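Local coordinates for WbbM protein (Klebsiella pneumoniae, PDB 6U4B), which is a bifunctional O-antigen polymerase that probably transfers sugars through two glycosyltransferase modules, one of them carrying a bound magnesium ion, at residues P155-V160 with D209-N214. Sequence-based numbering, arbitrary orientation.
Sequences PKKWSV and DGYYTN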
# COMPACT_ATOMS: atom_id res chain seq x y z
N PRO A 155 -0.13 -17.84 56.72
CA PRO A 155 -1.34 -17.58 57.51
C PRO A 155 -1.75 -18.74 58.41
O PRO A 155 -1.12 -19.80 58.39
CB PRO A 155 -2.41 -17.33 56.43
CG PRO A 155 -1.90 -18.00 55.23
CD PRO A 155 -0.42 -17.80 55.28
N LYS A 156 -2.80 -18.53 59.19
CA LYS A 156 -3.33 -19.58 60.04
C LYS A 156 -3.97 -20.68 59.20
O LYS A 156 -4.48 -20.43 58.10
CB LYS A 156 -4.36 -19.02 61.02
CG LYS A 156 -3.84 -17.93 61.94
CD LYS A 156 -4.74 -17.74 63.15
CE LYS A 156 -5.39 -16.38 63.17
NZ LYS A 156 -5.38 -15.78 64.53
N LYS A 157 -3.92 -21.90 59.72
CA LYS A 157 -4.64 -23.00 59.08
C LYS A 157 -6.14 -22.71 59.07
O LYS A 157 -6.66 -21.98 59.92
CB LYS A 157 -4.38 -24.32 59.81
CG LYS A 157 -3.04 -24.97 59.51
CD LYS A 157 -2.93 -26.31 60.22
CE LYS A 157 -1.60 -26.99 59.94
NZ LYS A 157 -1.46 -28.26 60.72
N TRP A 158 -6.82 -23.28 58.08
CA TRP A 158 -8.27 -23.18 57.97
C TRP A 158 -8.87 -24.57 58.09
O TRP A 158 -8.34 -25.53 57.52
CB TRP A 158 -8.66 -22.53 56.63
CG TRP A 158 -10.13 -22.28 56.49
CD1 TRP A 158 -10.88 -21.34 57.15
CD2 TRP A 158 -11.04 -22.97 55.63
NE1 TRP A 158 -12.19 -21.41 56.75
CE2 TRP A 158 -12.32 -22.40 55.82
CE3 TRP A 158 -10.90 -24.02 54.72
CZ2 TRP A 158 -13.44 -22.85 55.13
CZ3 TRP A 158 -12.02 -24.46 54.03
CH2 TRP A 158 -13.27 -23.88 54.24
N SER A 159 -9.97 -24.67 58.83
CA SER A 159 -10.59 -25.96 59.12
C SER A 159 -11.63 -26.29 58.06
O SER A 159 -12.53 -25.49 57.78
CB SER A 159 -11.24 -25.94 60.50
OG SER A 159 -12.01 -27.11 60.72
N VAL A 160 -11.51 -27.48 57.46
CA VAL A 160 -12.46 -27.93 56.45
C VAL A 160 -13.70 -28.57 57.06
O VAL A 160 -14.68 -28.80 56.34
CB VAL A 160 -11.82 -28.92 55.47
CG1 VAL A 160 -10.66 -28.26 54.73
CG2 VAL A 160 -11.34 -30.16 56.21
N ASP A 209 -7.53 -29.93 58.61
CA ASP A 209 -7.14 -28.54 58.48
C ASP A 209 -5.86 -28.45 57.66
O ASP A 209 -5.20 -29.46 57.39
CB ASP A 209 -6.97 -27.88 59.86
CG ASP A 209 -5.90 -28.55 60.71
OD1 ASP A 209 -5.56 -28.01 61.78
OD2 ASP A 209 -5.38 -29.61 60.30
N GLY A 210 -5.52 -27.24 57.27
CA GLY A 210 -4.33 -27.02 56.47
C GLY A 210 -4.26 -25.59 56.00
O GLY A 210 -5.19 -24.80 56.19
N TYR A 211 -3.14 -25.27 55.36
CA TYR A 211 -2.89 -23.92 54.86
C TYR A 211 -3.44 -23.83 53.44
O TYR A 211 -2.79 -24.23 52.48
CB TYR A 211 -1.41 -23.59 54.91
CG TYR A 211 -0.78 -23.76 56.27
CD1 TYR A 211 -0.02 -24.88 56.57
CD2 TYR A 211 -0.95 -22.80 57.26
CE1 TYR A 211 0.55 -25.04 57.82
CE2 TYR A 211 -0.37 -22.95 58.51
CZ TYR A 211 0.37 -24.07 58.78
OH TYR A 211 0.95 -24.23 60.03
N TYR A 212 -4.66 -23.29 53.31
CA TYR A 212 -5.29 -23.11 52.01
C TYR A 212 -4.93 -21.72 51.50
O TYR A 212 -5.70 -20.76 51.59
CB TYR A 212 -6.79 -23.33 52.11
CG TYR A 212 -7.14 -24.80 52.20
CD1 TYR A 212 -7.11 -25.47 53.41
CD2 TYR A 212 -7.48 -25.52 51.06
CE1 TYR A 212 -7.41 -26.82 53.50
CE2 TYR A 212 -7.78 -26.87 51.13
CZ TYR A 212 -7.75 -27.51 52.35
OH TYR A 212 -8.05 -28.85 52.42
N THR A 213 -3.73 -21.63 50.94
CA THR A 213 -3.14 -20.35 50.59
C THR A 213 -1.97 -20.58 49.65
O THR A 213 -1.44 -21.70 49.55
CB THR A 213 -2.66 -19.60 51.84
OG1 THR A 213 -2.24 -18.28 51.48
CG2 THR A 213 -1.50 -20.34 52.48
N ASN A 214 -1.59 -19.52 48.95
CA ASN A 214 -0.31 -19.43 48.26
C ASN A 214 0.50 -18.25 48.79
O ASN A 214 1.42 -17.77 48.12
CB ASN A 214 -0.51 -19.31 46.75
CG ASN A 214 -1.61 -18.34 46.39
OD1 ASN A 214 -2.54 -18.12 47.16
ND2 ASN A 214 -1.52 -17.75 45.21
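Lys-157 lies across one face of the Tyr-211 ring. Its CG sits 3.6 Å from the centroid of that ring, 17° off the normal, which makes a CH-pi contact. CG is anti to the carbonyl carbon of Lys-157 (chi1 -78°), and the chain runs extended from there, which carries CE out over the rim of the same face, 3.6 Å from Tyr-211 CE1. The same chain passes Asp-209, whose OD1 is 3.5 Å from Lys-157 CD. The charged ends stay apart: Lys-157 NZ is 4.2 Å from Asp-209 OD2, too far for a salt bridge. At the ring edge, near its plane, Pro-155 O is 3.2 Å from Tyr-211 CD2. The phenol of Tyr-211 hydrogen-bonds to Glu-279 on the neighbouring strand 277-285.

Next to Lys-157 and Tyr-211 the backbones form a short antiparallel ladder. Trp-158 and Gly-210 are a hydrogen-bonded pair. Trp-158 N gives a nearly straight bond to Gly-210 O (2.9 Å, 174°), and the return bond from Gly-210 N to Trp-158 O is weak. Ser-159 and Asp-209 follow as a non-hydrogen-bonded pair.

At one end, the Pro-155 ring meets the methyl of Thr-213; Pro-155 CG is 3.6 Å from Thr-213 CG2. At the other, Val-160 crosses Tyr-212 at about a right angle, and its CG1 touches the phenol end. Asn-168 of helix 168-173 hydrogen-bonds to Tyr-212 OH, and His-171 of that helix packs edge-to-face with the Tyr-212 ring.

The contact pairs strand 209-210 with the end of strand 152-159, within the DUF4422 region and away from the annotated metal sites. One nearly straight backbone bond and a weak one join the strands. Around them the grip is mainly van der Waals and CH-pi packing, while the Lys-157 and Asp-209 charges probably add a modest electrostatic attraction.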